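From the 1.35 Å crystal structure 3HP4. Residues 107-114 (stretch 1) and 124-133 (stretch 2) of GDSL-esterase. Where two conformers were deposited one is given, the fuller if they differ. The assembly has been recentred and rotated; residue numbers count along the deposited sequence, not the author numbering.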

# COMPACT_ATOMS: atom_id res chain seq x y z
N ALA A 107 -1.17 9.22 -0.01
CA ALA A 107 0.18 8.65 -0.09
C ALA A 107 0.14 7.48 -1.00
O ALA A 107 -0.88 6.77 -1.14
CB ALA A 107 0.65 8.22 1.32
N LEU A 108 1.28 7.24 -1.66
CA LEU A 108 1.48 6.15 -2.59
C LEU A 108 2.73 5.40 -2.19
O LEU A 108 3.80 6.00 -2.14
CB LEU A 108 1.70 6.83 -3.98
CG LEU A 108 1.90 5.94 -5.15
CD1 LEU A 108 0.68 5.01 -5.43
CD2 LEU A 108 2.23 6.75 -6.41
N MET A 109 2.62 4.11 -1.94
CA MET A 109 3.82 3.31 -1.64
C MET A 109 4.55 2.92 -2.90
O MET A 109 3.95 2.40 -3.87
CB MET A 109 3.41 2.06 -0.87
CG MET A 109 4.64 1.31 -0.32
SD MET A 109 4.20 0.04 0.85
CE MET A 109 3.72 1.10 2.22
N GLU A 110 5.84 3.15 -2.94
CA GLU A 110 6.78 2.64 -3.97
C GLU A 110 6.68 1.10 -3.95
O GLU A 110 6.70 0.53 -2.84
CB GLU A 110 8.21 3.15 -3.65
CG GLU A 110 9.12 2.98 -4.83
CD GLU A 110 10.37 3.69 -4.61
OE1 GLU A 110 10.87 3.62 -3.41
OE2 GLU A 110 10.79 4.35 -5.55
N ILE A 111 6.61 0.44 -5.08
CA ILE A 111 6.55 -1.04 -5.13
C ILE A 111 7.74 -1.50 -5.95
O ILE A 111 8.13 -0.82 -6.94
CB ILE A 111 5.25 -1.51 -5.74
CG1 ILE A 111 4.01 -0.90 -5.11
CG2 ILE A 111 5.16 -3.06 -5.69
CD1 ILE A 111 3.77 -1.24 -3.57
N TYR A 112 8.36 -2.62 -5.57
CA TYR A 112 9.42 -3.29 -6.32
C TYR A 112 8.96 -4.69 -6.64
O TYR A 112 8.20 -5.28 -5.88
CB TYR A 112 10.73 -3.38 -5.47
CG TYR A 112 11.42 -2.02 -5.24
CD1 TYR A 112 12.66 -1.70 -5.83
CD2 TYR A 112 10.87 -1.09 -4.41
CE1 TYR A 112 13.21 -0.43 -5.55
CE2 TYR A 112 11.48 0.15 -4.16
CZ TYR A 112 12.60 0.43 -4.74
OH TYR A 112 13.10 1.77 -4.44
N ILE A 113 9.38 -5.14 -7.83
CA ILE A 113 9.01 -6.49 -8.31
C ILE A 113 10.24 -7.20 -8.79
O ILE A 113 11.17 -6.58 -9.30
CB ILE A 113 7.96 -6.43 -9.47
CG1 ILE A 113 8.45 -5.50 -10.59
CG2 ILE A 113 6.58 -6.09 -8.89
CD1 ILE A 113 7.67 -5.55 -11.94
N PRO A 114 10.19 -8.55 -8.74
CA PRO A 114 11.31 -9.31 -9.36
C PRO A 114 11.34 -9.13 -10.87
O PRO A 114 10.32 -8.79 -11.48
CB PRO A 114 11.01 -10.76 -9.02
CG PRO A 114 9.52 -10.77 -8.83
CD PRO A 114 9.11 -9.40 -8.26
N MET A 124 11.18 0.45 -15.01
CA MET A 124 10.05 1.23 -15.49
C MET A 124 8.93 1.22 -14.51
O MET A 124 8.29 2.25 -14.21
CB MET A 124 9.54 0.64 -16.80
CG MET A 124 10.53 0.76 -18.02
SD MET A 124 10.07 -0.36 -19.38
CE MET A 124 8.51 0.33 -19.83
N PHE A 125 8.63 0.05 -13.96
CA PHE A 125 7.57 -0.15 -12.97
C PHE A 125 7.86 0.64 -11.70
O PHE A 125 7.02 1.45 -11.30
CB PHE A 125 7.51 -1.69 -12.69
CG PHE A 125 6.57 -2.02 -11.58
CD1 PHE A 125 5.23 -2.29 -11.84
CD2 PHE A 125 7.02 -2.09 -10.30
CE1 PHE A 125 4.37 -2.63 -10.77
CE2 PHE A 125 6.17 -2.42 -9.24
CZ PHE A 125 4.85 -2.67 -9.48
N THR A 126 9.02 0.47 -11.10
CA THR A 126 9.24 1.15 -9.81
C THR A 126 9.33 2.67 -10.02
O THR A 126 8.79 3.46 -9.22
CB THR A 126 10.45 0.60 -9.14
OG1 THR A 126 10.18 -0.76 -8.82
CG2 THR A 126 10.75 1.39 -7.86
N SER A 127 9.95 3.14 -11.08
CA SER A 127 10.08 4.56 -11.30
C SER A 127 8.74 5.21 -11.56
O SER A 127 8.58 6.44 -11.32
CB SER A 127 11.12 4.84 -12.36
OG SER A 127 10.66 4.39 -13.62
N SER A 128 7.74 4.46 -12.01
CA SER A 128 6.47 5.10 -12.27
C SER A 128 5.87 5.69 -10.98
O SER A 128 5.15 6.69 -11.07
CB SER A 128 5.47 4.14 -12.94
OG SER A 128 5.00 3.18 -12.00
N PHE A 129 6.14 5.12 -9.81
CA PHE A 129 5.57 5.67 -8.58
C PHE A 129 6.15 7.06 -8.30
O PHE A 129 5.39 7.96 -7.90
CB PHE A 129 5.80 4.73 -7.40
CG PHE A 129 5.15 3.37 -7.58
CD1 PHE A 129 3.79 3.20 -7.30
CD2 PHE A 129 5.82 2.34 -8.17
CE1 PHE A 129 3.19 1.99 -7.55
CE2 PHE A 129 5.18 1.14 -8.45
CZ PHE A 129 3.87 0.98 -8.15
N THR A 130 7.44 7.25 -8.57
CA THR A 130 8.05 8.58 -8.40
C THR A 130 7.38 9.55 -9.39
O THR A 130 7.06 10.70 -9.04
CB THR A 130 9.48 8.53 -8.68
OG1 THR A 130 10.05 7.60 -7.72
CG2 THR A 130 10.16 9.87 -8.49
N GLN A 131 7.17 9.15 -10.63
CA GLN A 131 6.53 10.03 -11.61
C GLN A 131 5.11 10.40 -11.22
O GLN A 131 4.71 11.58 -11.35
CB GLN A 131 6.54 9.33 -12.98
CG GLN A 131 7.98 9.15 -13.52
CD GLN A 131 8.05 8.13 -14.57
OE1 GLN A 131 7.20 8.13 -15.45
NE2 GLN A 131 9.09 7.31 -14.52
N ILE A 132 4.34 9.47 -10.64
CA ILE A 132 2.97 9.80 -10.20
C ILE A 132 3.07 10.77 -9.08
O ILE A 132 2.26 11.75 -9.03
CB ILE A 132 2.28 8.53 -9.74
CG1 ILE A 132 2.06 7.57 -10.90
CG2 ILE A 132 0.94 8.84 -9.05
CD1 ILE A 132 1.86 6.12 -10.47
N SER A 133 4.01 10.63 -8.13
CA SER A 133 4.14 11.57 -7.06
C SER A 133 4.48 12.97 -7.58
O SER A 133 3.94 13.96 -7.10
CB SER A 133 5.20 11.05 -6.13
OG SER A 133 5.41 12.03 -5.18
O HOH W 1 11.05 -3.27 -9.25

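The strand at 107-109 and the extended segment that follows it run nearly antiparallel to helix 124-133, and two phenylalanines, one helical turn apart, fill the space between them. Phe-129 lies with one face under the backbone of Glu-110 and Ile-111. Leu-108 meets its edge (CG to Phe-129 CD1, 4.0 Å), while Ile-111 CG1 approaches Phe-129 CZ at 3.6 Å. Flat and buried, the ring fits beneath the chain where the backbones come close, the CA atoms of Glu-110 and Phe-129 being 5.6 Å apart. Leu-108 also reaches Ile-132, CD2 to CG2 at 3.6 Å, extending the apolar contact along the helix. Toward the other end, Phe-125 packs against Ile-111 (CE2 to CB, 3.7 Å) and receives Ile-113 CD1 over one face, 4.0 Å from the ring centroid.

Thr-126 marks the passage to the polar edge. Its OG1 donates a hydrogen bond to Ile-111 O (2.8 Å) and accepts one from water 1 (2.7 Å), which in turn accepts from Ile-113 N at 2.9 Å; a single hydroxyl thus serves two backbone groups. Its methyl, CG2, sits over the exposed Tyr-112 ring, 3.8 Å from the centroid. Beyond it, Tyr-112 OH makes a weak hydrogen bond to Glu-110 OE1 (3.1 Å).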